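Local atomic coordinates of metallo-carboxypeptidase (PDB entry 4A39), a protein that is a metallocarboxypeptidase of the M14 family that probably uses zinc to remove residues from the C-terminal ends of peptides or proteins. Residues E300-F303 / R304-M308; H273-E276 / E277-H280. All coordinates share one frame; numbering follows the deposited sequence.

Contact 1 of 2, residues E300-F303 / R304-M308; sequences EQRF and REELM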
ATOM      1  N   GLU A 300     -18.133  -9.880  -6.833  1.00  6.57           N
ATOM      2  CA  GLU A 300     -16.685 -10.049  -6.802  1.00  7.48           C
ATOM      3  C   GLU A 300     -16.218 -10.484  -8.189  1.00  8.05           C
ATOM      4  O   GLU A 300     -15.208  -9.999  -8.688  1.00  8.98           O
ATOM      5  CB  GLU A 300     -16.273 -11.080  -5.739  1.00  8.14           C
ATOM      6  CG  GLU A 300     -16.644 -10.669  -4.319  1.00  9.74           C
ATOM      7  CD  GLU A 300     -16.063 -11.586  -3.255  1.00  8.61           C
ATOM      8  OE1 GLU A 300     -15.738 -12.745  -3.582  1.00 10.20           O
ATOM      9  OE2 GLU A 300     -15.941 -11.151  -2.085  1.00  8.84           O
ATOM     10  N   GLN A 301     -16.979 -11.379  -8.817  1.00  9.30           N
ATOM     11  CA  GLN A 301     -16.651 -11.871 -10.155  1.00 10.84           C
ATOM     12  C   GLN A 301     -16.689 -10.696 -11.132  1.00 10.86           C
ATOM     13  O   GLN A 301     -15.777 -10.519 -11.945  1.00  9.70           O
ATOM     14  CB  GLN A 301     -17.668 -12.941 -10.579  1.00 12.14           C
ATOM     15  CG  GLN A 301     -17.158 -13.995 -11.555  1.00 16.41           C
ATOM     16  CD  GLN A 301     -16.746 -13.433 -12.894  1.00 19.43           C
ATOM     17  OE1 GLN A 301     -17.524 -12.753 -13.562  1.00 24.18           O
ATOM     18  NE2 GLN A 301     -15.518 -13.728 -13.306  1.00 21.07           N
ATOM     19  N   ARG A 302     -17.746  -9.892 -11.043  1.00  9.06           N
ATOM     20  CA  ARG A 302     -17.910  -8.722 -11.906  1.00  8.61           C
ATOM     21  C   ARG A 302     -16.736  -7.745 -11.790  1.00  8.75           C
ATOM     22  O   ARG A 302     -16.197  -7.281 -12.798  1.00  7.85           O
ATOM     23  CB  ARG A 302     -19.210  -7.994 -11.550  1.00  9.89           C
ATOM     24  CG  ARG A 302     -20.477  -8.733 -11.954  1.00 11.41           C
ATOM     25  CD  ARG A 302     -20.746  -8.578 -13.439  1.00 12.62           C
ATOM     26  NE  ARG A 302     -20.982  -7.185 -13.806  1.00 13.01           N
ATOM     27  CZ  ARG A 302     -20.342  -6.551 -14.785  1.00 13.70           C
ATOM     28  NH1 ARG A 302     -19.421  -7.189 -15.503  1.00 15.72           N
ATOM     29  NH2 ARG A 302     -20.620  -5.282 -15.050  1.00 15.33           N
ATOM     30  N   PHE A 303     -16.349  -7.437 -10.556  1.00  7.63           N
ATOM     31  CA  PHE A 303     -15.251  -6.514 -10.286  1.00  7.66           C
ATOM     32  C   PHE A 303     -13.927  -7.004 -10.872  1.00  7.71           C
ATOM     33  O   PHE A 303     -13.214  -6.249 -11.541  1.00  7.90           O
ATOM     34  CB  PHE A 303     -15.094  -6.319  -8.772  1.00  8.69           C
ATOM     35  CG  PHE A 303     -14.034  -5.324  -8.391  1.00  7.61           C
ATOM     36  CD1 PHE A 303     -12.703  -5.718  -8.266  1.00  8.61           C
ATOM     37  CD2 PHE A 303     -14.361  -3.991  -8.160  1.00  9.00           C
ATOM     38  CE1 PHE A 303     -11.713  -4.806  -7.918  1.00  8.10           C
ATOM     39  CE2 PHE A 303     -13.378  -3.069  -7.809  1.00  9.59           C
ATOM     40  CZ  PHE A 303     -12.048  -3.479  -7.688  1.00  8.59           C
ATOM     41  N   ARG A 304     -13.595  -8.264 -10.610  1.00  8.62           N
ATOM     42  CA  ARG A 304     -12.347  -8.831 -11.107  1.00  9.00           C
ATOM     43  C   ARG A 304     -12.279  -8.856 -12.633  1.00  9.18           C
ATOM     44  O   ARG A 304     -11.248  -8.537 -13.220  1.00  8.60           O
ATOM     45  CB  ARG A 304     -12.155 -10.254 -10.569  1.00  7.02           C
ATOM     46  CG  ARG A 304     -11.707 -10.329  -9.117  1.00  9.95           C
ATOM     47  CD  ARG A 304     -11.489 -11.776  -8.694  1.00 12.15           C
ATOM     48  NE  ARG A 304     -10.917 -11.894  -7.357  1.00 11.95           N
ATOM     49  CZ  ARG A 304     -11.489 -12.559  -6.358  1.00 12.87           C
ATOM     50  NH1 ARG A 304     -12.657 -13.162  -6.540  1.00 10.48           N
ATOM     51  NH2 ARG A 304     -10.893 -12.617  -5.173  1.00 14.08           N
ATOM     52  N   GLU A 305     -13.397  -9.220 -13.258  1.00  9.03           N
ATOM     53  CA  GLU A 305     -13.475  -9.303 -14.719  1.00 10.09           C
ATOM     54  C   GLU A 305     -13.333  -7.938 -15.380  1.00  9.34           C
ATOM     55  O   GLU A 305     -12.585  -7.776 -16.352  1.00  9.33           O
ATOM     56  CB  GLU A 305     -14.802  -9.946 -15.133  1.00 12.73           C
ATOM     57  CG  GLU A 305     -14.808 -10.489 -16.557  1.00 18.90           C
ATOM     58  CD  GLU A 305     -16.023 -11.349 -16.852  1.00 21.46           C
ATOM     59  OE1 GLU A 305     -16.750 -11.709 -15.899  1.00 23.07           O
ATOM     60  OE2 GLU A 305     -16.245 -11.673 -18.041  1.00 24.11           O
ATOM     61  N   GLU A 306     -14.051  -6.948 -14.861  1.00  7.74           N
ATOM     62  CA  GLU A 306     -13.995  -5.607 -15.421  1.00  7.55           C
ATOM     63  C   GLU A 306     -12.641  -4.941 -15.177  1.00  9.21           C
ATOM     64  O   GLU A 306     -12.151  -4.201 -16.028  1.00 10.78           O
ATOM     65  CB  GLU A 306     -15.120  -4.738 -14.849  1.00  9.13           C
ATOM     66  CG  GLU A 306     -16.525  -5.189 -15.250  1.00 11.35           C
ATOM     67  CD  GLU A 306     -16.849  -4.958 -16.722  1.00 13.55           C
ATOM     68  OE1 GLU A 306     -15.985  -4.458 -17.477  1.00 13.55           O
ATOM     69  OE2 GLU A 306     -17.986  -5.278 -17.126  1.00 14.73           O
ATOM     70  N   LEU A 307     -12.023  -5.210 -14.030  1.00  8.60           N
ATOM     71  CA  LEU A 307     -10.726  -4.605 -13.742  1.00  8.96           C
ATOM     72  C   LEU A 307      -9.616  -5.251 -14.565  1.00  8.66           C
ATOM     73  O   LEU A 307      -8.691  -4.574 -15.011  1.00 10.18           O
ATOM     74  CB  LEU A 307     -10.394  -4.710 -12.253  1.00  8.18           C
ATOM     75  CG  LEU A 307      -9.053  -4.105 -11.822  1.00  8.24           C
ATOM     76  CD1 LEU A 307      -8.936  -2.666 -12.307  1.00  7.31           C
ATOM     77  CD2 LEU A 307      -8.939  -4.170 -10.311  1.00  9.22           C
ATOM     78  N   MET A 308      -9.711  -6.560 -14.771  1.00  9.31           N
ATOM     79  CA  MET A 308      -8.703  -7.262 -15.553  1.00 10.48           C
ATOM     80  C   MET A 308      -8.751  -6.788 -17.007  1.00 11.18           C
ATOM     81  O   MET A 308      -7.735  -6.784 -17.706  1.00 10.92           O
ATOM     82  CB  MET A 308      -8.930  -8.777 -15.466  1.00 12.22           C
ATOM     83  CG  MET A 308      -7.892  -9.619 -16.203  1.00 13.87           C
ATOM     84  SD  MET A 308      -7.988 -11.376 -15.763  1.00 14.49           S
ATOM     85  CE  MET A 308      -6.269 -11.797 -15.709  1.00 20.14           C
TER
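Arg302 and Glu306 meet because both chains fold over: in each, CG is anti to the carbonyl carbon, the arginine then bends at chi2 and chi3, and the glutamate bends at chi2 (-70°). They form an i to i+4 salt bridge along one turn of helix 294-308. The two side chains run side by side in the same direction, and NH1 of Arg302 gives OE2 of Glu306 a bond of 2.9 Å, with an N-H...O angle of 158°. OE2 sits at the guanidinium edge, near its plane, but receives the donor on its anti side, and the two flat groups are turned 80° against each other. Arg302 NH2 adds a weak bond to the same OE2, at 3.4 Å, so both donors converge on one oxygen. Each partner has a second salt bridge, OE1 of Glu306 with Arg310 and NE of Arg302 with Glu386.

Phe303 and Leu307 form an apolar patch on the buried side. They lie alongside each other, CE1 of the ring being 3.7 Å from CD2 of the leucine, and both rest on Thr379 of helix 366-383. Arg304 reaches back toward Glu300 with an extended chain, yet its NH1 remains 4.3 Å from Glu300 OE1, which lies well out of the guanidinium plane, leaving only an attraction of charges. The polar ends bond separately, the carboxylate to Tyr292 and to the backbone of Cys286, and Arg304 NH2 to the carbonyl of Ala283. Leu307 N binds Phe303 O at 2.9 Å, and Leu307 CB lies 3.3 Å from that same oxygen.

Contact 2 of 2, residues H273-E276 / E277-H280; sequences HGDE and EIPH. With ZN (zinc ion), chain C; GEM ((2-guanidinoethylmercapto)succinic acid), chain D.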
ATOM      1  N   HIS A 273      -3.276  -2.858  -0.126  1.00  3.82           N
ATOM      2  CA  HIS A 273      -2.078  -3.484   0.445  1.00  3.24           C
ATOM      3  C   HIS A 273      -1.027  -3.834  -0.614  1.00  3.44           C
ATOM      4  O   HIS A 273      -1.204  -3.593  -1.805  1.00  3.19           O
ATOM      5  CB  HIS A 273      -2.449  -4.801   1.141  1.00  3.92           C
ATOM      6  CG  HIS A 273      -3.279  -4.645   2.378  1.00  3.61           C
ATOM      7  ND1 HIS A 273      -2.772  -4.860   3.641  1.00  4.98           N
ATOM      8  CD2 HIS A 273      -4.590  -4.349   2.546  1.00  5.02           C
ATOM      9  CE1 HIS A 273      -3.733  -4.706   4.533  1.00  6.78           C
ATOM     10  NE2 HIS A 273      -4.847  -4.396   3.895  1.00  5.99           N
ATOM     11  N   GLY A 274       0.063  -4.432  -0.141  1.00  3.53           N
ATOM     12  CA  GLY A 274       1.134  -4.870  -1.018  1.00  4.21           C
ATOM     13  C   GLY A 274       1.597  -6.233  -0.539  1.00  4.79           C
ATOM     14  O   GLY A 274       1.653  -6.477   0.667  1.00  4.25           O
ATOM     15  N   ASP A 275       1.911  -7.133  -1.470  1.00  3.84           N
ATOM     16  CA  ASP A 275       2.369  -8.469  -1.104  1.00  4.49           C
ATOM     17  C   ASP A 275       3.817  -8.660  -1.530  1.00  5.54           C
ATOM     18  O   ASP A 275       4.173  -8.440  -2.684  1.00  7.16           O
ATOM     19  CB  ASP A 275       1.508  -9.549  -1.759  1.00  5.94           C
ATOM     20  CG  ASP A 275       1.855 -10.943  -1.262  1.00  8.27           C
ATOM     21  OD1 ASP A 275       1.441 -11.302  -0.141  1.00  7.44           O
ATOM     22  OD2 ASP A 275       2.564 -11.673  -1.987  1.00 10.66           O
ATOM     23  N   GLU A 276       4.639  -9.085  -0.577  1.00  6.33           N
ATOM     24  CA  GLU A 276       6.064  -9.292  -0.796  1.00  7.12           C
ATOM     25  C   GLU A 276       6.410 -10.451  -1.723  1.00  7.68           C
ATOM     26  O   GLU A 276       7.301 -10.341  -2.571  1.00  8.98           O
ATOM     27  CB  GLU A 276       6.762  -9.515   0.560  1.00  8.20           C
ATOM     28  CG  GLU A 276       6.658  -8.335   1.538  1.00  6.98           C
ATOM     29  CD  GLU A 276       5.428  -8.383   2.442  1.00 10.22           C
ATOM     30  OE1 GLU A 276       4.447  -9.084   2.116  1.00  7.70           O
ATOM     31  OE2 GLU A 276       5.439  -7.698   3.485  1.00 10.28           O
ATOM     32  N   GLU A 277       5.686 -11.550  -1.567  1.00  7.18           N
ATOM     33  CA  GLU A 277       5.937 -12.781  -2.315  1.00  9.09           C
ATOM     34  C   GLU A 277       5.432 -12.923  -3.748  1.00  6.99           C
ATOM     35  O   GLU A 277       6.197 -13.263  -4.653  1.00  6.69           O
ATOM     36  CB  GLU A 277       5.394 -13.952  -1.488  1.00 10.14           C
ATOM     37  CG  GLU A 277       5.445 -15.324  -2.151  1.00 13.85           C
ATOM     38  CD  GLU A 277       6.840 -15.905  -2.180  1.00 17.84           C
ATOM     39  OE1 GLU A 277       7.519 -15.863  -1.131  1.00 19.23           O
ATOM     40  OE2 GLU A 277       7.252 -16.413  -3.247  1.00 21.04           O
ATOM     41  N   ILE A 278       4.150 -12.670  -3.953  1.00  6.57           N
ATOM     42  CA  ILE A 278       3.530 -12.851  -5.263  1.00  6.24           C
ATOM     43  C   ILE A 278       3.784 -11.733  -6.270  1.00  5.30           C
ATOM     44  O   ILE A 278       3.420 -10.584  -6.038  1.00  5.43           O
ATOM     45  CB  ILE A 278       2.017 -13.055  -5.083  1.00  7.20           C
ATOM     46  CG1 ILE A 278       1.782 -14.282  -4.195  1.00  8.07           C
ATOM     47  CG2 ILE A 278       1.327 -13.214  -6.437  1.00  8.33           C
ATOM     48  CD1 ILE A 278       0.334 -14.464  -3.757  1.00 12.69           C
ATOM     49  N   PRO A 279       4.411 -12.068  -7.413  1.00  4.50           N
ATOM     50  CA  PRO A 279       4.713 -11.080  -8.453  1.00  5.02           C
ATOM     51  C   PRO A 279       3.547 -10.871  -9.422  1.00  4.62           C
ATOM     52  O   PRO A 279       3.695 -11.032 -10.631  1.00  5.82           O
ATOM     53  CB  PRO A 279       5.932 -11.683  -9.136  1.00  6.00           C
ATOM     54  CG  PRO A 279       5.578 -13.142  -9.147  1.00  6.64           C
ATOM     55  CD  PRO A 279       5.021 -13.372  -7.740  1.00  6.05           C
ATOM     56  N   HIS A 280       2.385 -10.522  -8.870  1.00  4.72           N
ATOM     57  CA  HIS A 280       1.172 -10.285  -9.656  1.00  5.22           C
ATOM     58  C   HIS A 280       0.216  -9.414  -8.850  1.00  4.83           C
ATOM     59  O   HIS A 280       0.146  -9.536  -7.631  1.00  5.79           O
ATOM     60  CB  HIS A 280       0.441 -11.606  -9.946  1.00  6.63           C
ATOM     61  CG  HIS A 280       1.256 -12.606 -10.705  1.00  7.73           C
ATOM     62  ND1 HIS A 280       1.426 -12.543 -12.072  1.00  8.33           N
ATOM     63  CD2 HIS A 280       1.974 -13.673 -10.284  1.00  9.37           C
ATOM     64  CE1 HIS A 280       2.214 -13.530 -12.459  1.00  8.65           C
ATOM     65  NE2 HIS A 280       2.560 -14.230 -11.395  1.00  9.58           N
TER
HETATM   66 ZN    ZN C1376      -0.762  -5.460   4.149  1.00  4.89          ZN
HETATM   67  C8  GEM D1377      -3.233  -9.446   4.299  1.00 20.65           C
HETATM   68  S7  GEM D1377      -4.456  -8.215   3.719  1.00 27.79           S
HETATM   69  C6  GEM D1377      -5.813  -9.319   3.184  1.00 21.99           C
HETATM   70  C5  GEM D1377      -5.360 -10.698   2.697  1.00 19.59           C
HETATM   71  N3  GEM D1377      -4.889 -11.514   3.825  1.00 18.95           N
HETATM   72  C1  GEM D1377      -5.560 -12.613   4.164  1.00 17.79           C
HETATM   73  N4  GEM D1377      -6.654 -12.951   3.485  1.00 18.93           N
HETATM   74  N2  GEM D1377      -5.153 -13.369   5.178  1.00 18.70           N
HETATM   75  C9  GEM D1377      -2.868  -9.226   5.769  1.00 19.23           C
HETATM   76  O14 GEM D1377      -3.498  -8.347   6.400  1.00 16.11           O
HETATM   77  O15 GEM D1377      -1.961  -9.947   6.234  1.00 18.70           O
HETATM   78  C10 GEM D1377      -1.979  -9.427   3.422  1.00 17.72           C
HETATM   79  C11 GEM D1377      -1.268  -8.071   3.471  1.00 15.49           C
HETATM   80  O12 GEM D1377      -1.003  -7.520   2.380  1.00  9.14           O
HETATM   81  O13 GEM D1377      -0.989  -7.623   4.602  1.00 12.44           O
HETATM   82  O   HOH W   1       4.075 -11.833   1.089  1.00 11.67           O
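Asp275 reaches forward round the turn to Ile278 with its carboxylate. Its CB leaves the end of strand 268-275 in the direction of residues 277-280, and the first torsion sets CG anti to the backbone N (chi1 -173°), bringing CG to 3.9 Å from Ile278 N. From there the two oxygens part company. OD2 accepts the N-H of Ile278 at 2.7 Å, almost straight at 174° and nearly in line with its own C-O bond; together with the bond of OD1 to Tyr319 OH, this i to i+3 side-chain-to-backbone bond probably holds the carboxylate in its rotation. Ile278 CB lies 3.4 Å from OD2, so carbon packs beside the same oxygen. Tyr319 is itself a residue of the ligand pocket.

A water lies 3.0 Å from Asp275 OD1 and from Glu276 OE1, with more acceptors in reach than it has protons, and accepts from Glu277 N at 3.1 Å. Strand 268-275 belongs to the central mixed sheet of the M14 carboxypeptidase fold, and two residues before the aspartate it supplies the last of the three protein zinc ligands, after His180 and Glu183 of the family's HxxE motif. His273 ND1 binds the zinc ion at 2.2 Å, while its NE2 is bonded to Asp271, a second-shell carboxylate that probably helps to orient the ring. The inhibitor (2-guanidinoethylmercapto)succinic acid also coordinates the zinc through O13 and lays its sulfur S7 over the centre of one face of the imidazole, 3.6 Å above the ring plane.

The centre of contact 2 lies about 10 Å from the centre of the chain, in the interior beside the metal; that of contact 1 is about 20 Å out, where a partly buried helix has one side at the surface. The two never touch, their nearest atoms being about 9 Å apart. Both border strand 343-350: residues 273 and 275 pair with it through the backbone, whereas helix 294-308 sets the side chains of Glu300, Phe303 and Arg304 against Phe345. Contact 1 divides its chemistry between an outer charged pair and a buried apolar pair facing the C-terminal helix 366-383. Contact 2 relies on a side-chain-to-backbone bond rather than on paired charges.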